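Side-chain contacts in putative sugar isomerase (PDB 3LMZ), which is probably a sugar isomerase built on a xylose isomerase-like TIM barrel, though its substrate and reaction remain undefined: residues A[25-30]-A[241-246]; A[161-166]-A[229-234]. All coordinates share one frame; numbering follows the deposited sequence.

Interaction 1: residues A[25-30]-A[241-246]; sequences YTFVNF and LGIAES
Thr26 OG1 is gripped by two backbone groups of residues 230-232: it takes the N-H of Tyr232 and meets the carbonyl of Leu230, with a weak bond to Ala23 O beside them. A threonine suits this place because it is polar on one branch and apolar on the other. With OG1 committed to the backbone, its methyl is left for Ile243. CG2 lies anti to the backbone N of Thr26, and the two side chains reach toward each other tip to tip. Thr26 CG2 stands 3.4 Å from Ile243 CD1, tighter than usual van der Waals contact, and 3.7 Å from Ile243 CG1. Ile243 makes this reach with CG1 anti to its own carbonyl carbon (chi1 -69°) and CD1 extended beyond it (chi2 163°). Ile243 CD1 also meets Phe27, 3.8 Å from its CZ, approaching the ring obliquely. One methyl thus fills the angle between a threonine branch and an aromatic ring, and branched Ile243 and flat Phe27, both apolar, suit this buried seam. Behind Phe27 the chain reverses in a type I turn, closed by Phe30 N to Phe27 O at 2.9 Å. On the helix, Gly242 O accepts twice from Ser246, from N at 3.0 Å and from OG at 2.8 Å, the donors coming from opposite faces of the carbonyl plane; this folds the serine hydroxyl back on the helix. The contact packs the loop after the first strand of a TIM barrel against the barrel's last helix. Phe27 rests on Thr35, Thr38 and Leu39 of helix 32-41, and Met22 of strand 19-22 touches both Phe27 and Ile243, so the loop after that strand is wedged between helices 32-41 and 240-256.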
loop_
_atom_site.group_PDB
_atom_site.type_symbol
_atom_site.label_atom_id
_atom_site.label_comp_id
_atom_site.label_asym_id
_atom_site.label_seq_id
_atom_site.Cartn_x
_atom_site.Cartn_y
_atom_site.Cartn_z
ATOM N N TYR A 25 -0.012 19.146 -1.973
ATOM C CA TYR A 25 0.543 19.089 -3.324
ATOM C C TYR A 25 0.350 17.727 -3.991
ATOM O O TYR A 25 0.291 17.620 -5.227
ATOM C CB TYR A 25 2.008 19.501 -3.337
ATOM C CG TYR A 25 2.629 19.638 -4.684
ATOM C CD1 TYR A 25 2.241 20.670 -5.522
ATOM C CD2 TYR A 25 3.646 18.791 -5.095
ATOM C CE1 TYR A 25 2.861 20.839 -6.768
ATOM C CE2 TYR A 25 4.286 18.976 -6.304
ATOM C CZ TYR A 25 3.836 20.009 -7.141
ATOM O OH TYR A 25 4.425 20.306 -8.377
ATOM N N THR A 26 0.255 16.669 -3.162
ATOM C CA THR A 26 -0.073 15.354 -3.735
ATOM C C THR A 26 -1.274 15.426 -4.695
ATOM O O THR A 26 -1.341 14.702 -5.695
ATOM C CB THR A 26 -0.336 14.372 -2.628
ATOM O OG1 THR A 26 0.863 14.205 -1.878
ATOM C CG2 THR A 26 -0.798 13.011 -3.153
ATOM N N PHE A 27 -2.271 16.280 -4.325
ATOM C CA PHE A 27 -3.523 16.443 -5.043
ATOM C C PHE A 27 -3.570 17.782 -5.784
ATOM O O PHE A 27 -4.661 18.274 -6.064
ATOM C CB PHE A 27 -4.673 16.291 -4.031
ATOM C CG PHE A 27 -4.847 14.892 -3.542
ATOM C CD1 PHE A 27 -5.540 13.954 -4.299
ATOM C CD2 PHE A 27 -4.253 14.476 -2.360
ATOM C CE1 PHE A 27 -5.669 12.644 -3.864
ATOM C CE2 PHE A 27 -4.390 13.154 -1.943
ATOM C CZ PHE A 27 -5.062 12.259 -2.704
ATOM N N VAL A 28 -2.449 18.279 -6.312
ATOM C CA VAL A 28 -2.461 19.541 -7.055
ATOM C C VAL A 28 -3.373 19.493 -8.263
ATOM O O VAL A 28 -3.941 20.516 -8.643
ATOM C CB VAL A 28 -1.032 19.957 -7.473
ATOM C CG1 VAL A 28 -0.388 18.944 -8.477
ATOM C CG2 VAL A 28 -0.993 21.408 -8.042
ATOM N N ASN A 29 -3.545 18.304 -8.874
ATOM C CA ASN A 29 -4.366 18.157 -10.044
ATOM C C ASN A 29 -5.843 17.776 -9.773
ATOM O O ASN A 29 -6.617 17.517 -10.737
ATOM C CB ASN A 29 -3.730 17.149 -11.028
ATOM C CG ASN A 29 -2.437 17.686 -11.653
ATOM O OD1 ASN A 29 -2.382 18.858 -12.007
ATOM N ND2 ASN A 29 -1.412 16.872 -11.727
ATOM N N PHE A 30 -6.231 17.728 -8.483
ATOM C CA PHE A 30 -7.526 17.274 -8.033
ATOM C C PHE A 30 -8.220 18.232 -7.099
ATOM O O PHE A 30 -7.555 18.966 -6.350
ATOM C CB PHE A 30 -7.418 15.884 -7.420
ATOM C CG PHE A 30 -6.869 14.895 -8.418
ATOM C CD1 PHE A 30 -7.687 14.343 -9.389
ATOM C CD2 PHE A 30 -5.523 14.701 -8.524
ATOM C CE1 PHE A 30 -7.192 13.500 -10.391
ATOM C CE2 PHE A 30 -5.000 13.879 -9.513
ATOM C CZ PHE A 30 -5.842 13.270 -10.466
ATOM N N LEU A 241 -2.963 4.986 -7.417
ATOM C CA LEU A 241 -2.374 3.692 -7.162
ATOM C C LEU A 241 -1.062 3.778 -6.366
ATOM O O LEU A 241 -0.784 2.975 -5.482
ATOM C CB LEU A 241 -2.188 2.935 -8.490
ATOM C CG LEU A 241 -2.202 1.414 -8.453
ATOM C CD1 LEU A 241 -3.609 0.829 -8.285
ATOM C CD2 LEU A 241 -1.548 0.966 -9.740
ATOM N N GLY A 242 -0.255 4.790 -6.691
ATOM C CA GLY A 242 1.014 5.017 -6.019
ATOM C C GLY A 242 0.875 5.584 -4.618
ATOM O O GLY A 242 1.615 5.227 -3.696
ATOM N N ILE A 243 -0.072 6.502 -4.476
ATOM C CA ILE A 243 -0.442 7.047 -3.157
ATOM C C ILE A 243 -0.817 5.884 -2.235
ATOM O O ILE A 243 -0.270 5.711 -1.134
ATOM C CB ILE A 243 -1.589 8.070 -3.238
ATOM C CG1 ILE A 243 -1.137 9.373 -3.924
ATOM C CG2 ILE A 243 -2.076 8.344 -1.824
ATOM C CD1 ILE A 243 -2.334 10.230 -4.384
ATOM N N ALA A 244 -1.682 5.007 -2.715
ATOM C CA ALA A 244 -2.227 3.915 -1.842
ATOM C C ALA A 244 -1.194 2.861 -1.513
ATOM O O ALA A 244 -1.061 2.475 -0.364
ATOM C CB ALA A 244 -3.444 3.268 -2.543
ATOM N N GLU A 245 -0.344 2.512 -2.500
ATOM C CA GLU A 245 0.745 1.582 -2.205
ATOM C C GLU A 245 1.697 2.181 -1.184
ATOM O O GLU A 245 2.129 1.522 -0.244
ATOM C CB GLU A 245 1.554 1.248 -3.467
ATOM C CG GLU A 245 2.720 0.286 -3.214
ATOM C CD GLU A 245 3.529 -0.083 -4.457
ATOM O OE1 GLU A 245 2.980 0.112 -5.587
ATOM O OE2 GLU A 245 4.642 -0.613 -4.255
ATOM N N SER A 246 2.029 3.475 -1.335
ATOM C CA SER A 246 2.958 4.106 -0.431
ATOM C C SER A 246 2.396 4.139 1.002
ATOM O O SER A 246 3.144 3.922 1.990
ATOM C CB SER A 246 3.207 5.536 -0.873
ATOM O OG SER A 246 3.884 5.668 -2.104
#

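Interaction 2: residues A[161-166]-A[229-234]; sequences CLDVGH and SLEYEK. With CIT (citric acid), chain B.
The His166 ring and the Glu233 carboxylate are turned 49° apart, and Glu233 OE1 approaches the ring obliquely, 4.0 Å from His166 NE2. At the ring edge, near its plane, lies O1 of a bound citrate, probably from the crystallisation liquor; NE2 of His166 donates to it at 2.9 Å in a nearly straight bond. Glu233 OE2 is 2.5 Å from the same citrate O1, so histidine and glutamate converge on one oxygen. Deeper in the pocket, the carboxylates of Asp163 and Glu231 are inclined by 39°, with Asp163 OD2 and Glu231 OE1 3.5 Å apart. These are two acceptors, and Lys191 NZ bridges them while also pairing with Glu233 OE1; Asp163 OD2 takes a further bond from His132. Glu231, extended with CG anti to its backbone N, gives its other oxygen, OE2, to the citrate hydroxyl O7 at 2.7 Å. Asp163 OD1 caps the helix, accepting His166 N at 2.9 Å and 177° from above the carboxylate plane, which ties the histidine's backbone to the acidic cluster. An alanine in place of His166 has no ring to donate, and citrate O1 would probably be held less firmly, with a gap beside Glu233. Acids gathered around a lysine at the C-terminal ends of the strands, where TIM-barrel enzymes carry their active sites, are consistent with a pocket for a hydroxylated, sugar-like ligand.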
loop_
_atom_site.group_PDB
_atom_site.type_symbol
_atom_site.label_atom_id
_atom_site.label_comp_id
_atom_site.label_asym_id
_atom_site.label_seq_id
_atom_site.Cartn_x
_atom_site.Cartn_y
_atom_site.Cartn_z
ATOM N N CYS A 161 10.045 21.940 7.971
ATOM C CA CYS A 161 9.271 20.809 7.442
ATOM C C CYS A 161 10.357 19.911 6.856
ATOM O O CYS A 161 10.964 20.197 5.796
ATOM C CB CYS A 161 8.241 21.271 6.381
ATOM S SG CYS A 161 7.537 19.809 5.643
ATOM N N LEU A 162 10.665 18.875 7.640
ATOM C CA LEU A 162 11.741 17.954 7.266
ATOM C C LEU A 162 11.206 17.121 6.122
ATOM O O LEU A 162 10.380 16.231 6.304
ATOM C CB LEU A 162 12.204 17.044 8.404
ATOM C CG LEU A 162 13.184 15.947 8.022
ATOM C CD1 LEU A 162 14.448 16.503 7.456
ATOM C CD2 LEU A 162 13.407 15.076 9.228
ATOM N N ASP A 163 11.745 17.352 4.933
ATOM C CA ASP A 163 11.355 16.587 3.734
ATOM C C ASP A 163 12.438 15.519 3.570
ATOM O O ASP A 163 13.570 15.777 3.162
ATOM C CB ASP A 163 11.258 17.520 2.525
ATOM C CG ASP A 163 10.709 16.822 1.274
ATOM O OD1 ASP A 163 11.237 15.715 0.971
ATOM O OD2 ASP A 163 9.730 17.411 0.697
ATOM N N VAL A 164 12.068 14.288 3.824
ATOM C CA VAL A 164 13.058 13.243 3.905
ATOM C C VAL A 164 13.642 12.953 2.514
ATOM O O VAL A 164 14.826 12.636 2.386
ATOM C CB VAL A 164 12.476 12.003 4.550
ATOM C CG1 VAL A 164 11.961 12.360 5.967
ATOM C CG2 VAL A 164 11.363 11.259 3.700
ATOM N N GLY A 165 12.808 13.107 1.473
ATOM C CA GLY A 165 13.238 12.818 0.124
ATOM C C GLY A 165 14.193 13.856 -0.394
ATOM O O GLY A 165 15.268 13.549 -0.948
ATOM N N HIS A 166 13.823 15.123 -0.255
ATOM C CA HIS A 166 14.730 16.189 -0.674
ATOM C C HIS A 166 16.032 16.223 0.134
ATOM O O HIS A 166 17.104 16.494 -0.430
ATOM C CB HIS A 166 14.043 17.544 -0.624
ATOM C CG HIS A 166 13.007 17.698 -1.674
ATOM N ND1 HIS A 166 13.177 17.190 -2.954
ATOM C CD2 HIS A 166 11.800 18.315 -1.659
ATOM C CE1 HIS A 166 12.111 17.494 -3.677
ATOM N NE2 HIS A 166 11.259 18.160 -2.914
ATOM N N SER A 229 3.428 13.658 6.604
ATOM C CA SER A 229 2.483 13.964 5.539
ATOM C C SER A 229 3.036 13.507 4.200
ATOM O O SER A 229 4.138 13.894 3.788
ATOM C CB SER A 229 2.194 15.449 5.545
ATOM O OG SER A 229 1.340 15.673 6.665
ATOM N N LEU A 230 2.321 12.585 3.556
ATOM C CA LEU A 230 2.779 12.078 2.288
ATOM C C LEU A 230 2.688 13.097 1.194
ATOM O O LEU A 230 1.642 13.676 0.940
ATOM C CB LEU A 230 1.996 10.795 1.873
ATOM C CG LEU A 230 2.292 10.244 0.477
ATOM C CD1 LEU A 230 3.709 9.751 0.352
ATOM C CD2 LEU A 230 1.253 9.154 0.055
ATOM N N GLU A 231 3.822 13.359 0.566
ATOM C CA GLU A 231 3.888 14.253 -0.597
ATOM C C GLU A 231 4.357 13.437 -1.783
ATOM O O GLU A 231 5.548 13.199 -2.010
ATOM C CB GLU A 231 4.800 15.451 -0.341
ATOM C CG GLU A 231 4.703 16.482 -1.434
ATOM C CD GLU A 231 5.387 17.785 -1.068
ATOM O OE1 GLU A 231 6.624 17.752 -0.790
ATOM O OE2 GLU A 231 4.696 18.818 -1.084
ATOM N N TYR A 232 3.381 12.931 -2.516
ATOM C CA TYR A 232 3.611 11.973 -3.606
ATOM C C TYR A 232 3.736 12.669 -4.949
ATOM O O TYR A 232 2.775 13.293 -5.414
ATOM C CB TYR A 232 2.491 10.915 -3.687
ATOM C CG TYR A 232 2.852 9.777 -4.569
ATOM C CD1 TYR A 232 3.818 8.899 -4.166
ATOM C CD2 TYR A 232 2.229 9.559 -5.758
ATOM C CE1 TYR A 232 4.238 7.817 -5.019
ATOM C CE2 TYR A 232 2.580 8.461 -6.594
ATOM C CZ TYR A 232 3.615 7.639 -6.231
ATOM O OH TYR A 232 3.967 6.570 -7.044
ATOM N N GLU A 233 4.946 12.643 -5.546
ATOM C CA GLU A 233 5.293 13.457 -6.721
ATOM C C GLU A 233 5.703 12.605 -7.907
ATOM O O GLU A 233 6.639 12.872 -8.632
ATOM C CB GLU A 233 6.428 14.439 -6.382
ATOM C CG GLU A 233 6.088 15.310 -5.164
ATOM C CD GLU A 233 7.236 16.176 -4.606
ATOM O OE1 GLU A 233 8.473 15.763 -4.504
ATOM O OE2 GLU A 233 6.828 17.285 -4.189
ATOM N N LYS A 234 4.992 11.538 -8.094
ATOM C CA LYS A 234 5.120 10.656 -9.237
ATOM C C LYS A 234 3.729 10.454 -9.811
ATOM O O LYS A 234 2.741 10.440 -9.057
ATOM C CB LYS A 234 5.698 9.335 -8.765
ATOM C CG LYS A 234 5.660 8.199 -9.821
ATOM C CD LYS A 234 6.428 6.998 -9.400
ATOM C CE LYS A 234 6.347 5.826 -10.435
ATOM N NZ LYS A 234 7.285 4.719 -10.022
HETATM C C1 CIT B . 8.171 20.124 -3.156
HETATM O O1 CIT B . 8.512 18.927 -3.373
HETATM O O2 CIT B . 9.025 20.902 -2.635
HETATM C C2 CIT B . 6.792 20.632 -3.558
HETATM C C3 CIT B . 6.213 21.656 -2.592
HETATM O O7 CIT B . 6.003 21.174 -1.246
HETATM C C4 CIT B . 4.857 21.977 -3.230
HETATM C C5 CIT B . 4.020 22.910 -2.428
HETATM O O3 CIT B . 3.117 22.467 -1.717
HETATM O O4 CIT B . 4.262 24.144 -2.461
HETATM C C6 CIT B . 7.027 22.964 -2.482
HETATM O O5 CIT B . 7.353 23.561 -3.557
HETATM O O6 CIT B . 7.391 23.370 -1.311
#

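In the fold
The two contacts have centres about 12 Å apart in one TIM barrel. Along the chain they are nested: 25-30 comes first, then 161-166, 229-234 and 241-246, so interaction 2 falls within the loop closed by interaction 1. Strand 227-230 lies between parallel neighbours 19-22 and 185-193, and 185-193 in turn pairs with 158-163. Residues 229-234 face both ways: Glu231 and Glu233 enter the citrate pocket of interaction 2, whereas Leu230 and Tyr232 pack on helix 240-256, Tyr232 OH coming within 3.5 Å of Gly242 CA. Interaction 1 thus lies directly behind the pocket wall, joining the loop after the first strand to the last helix, beside the pairing of strands 19-22 and 227-230 that closes the barrel.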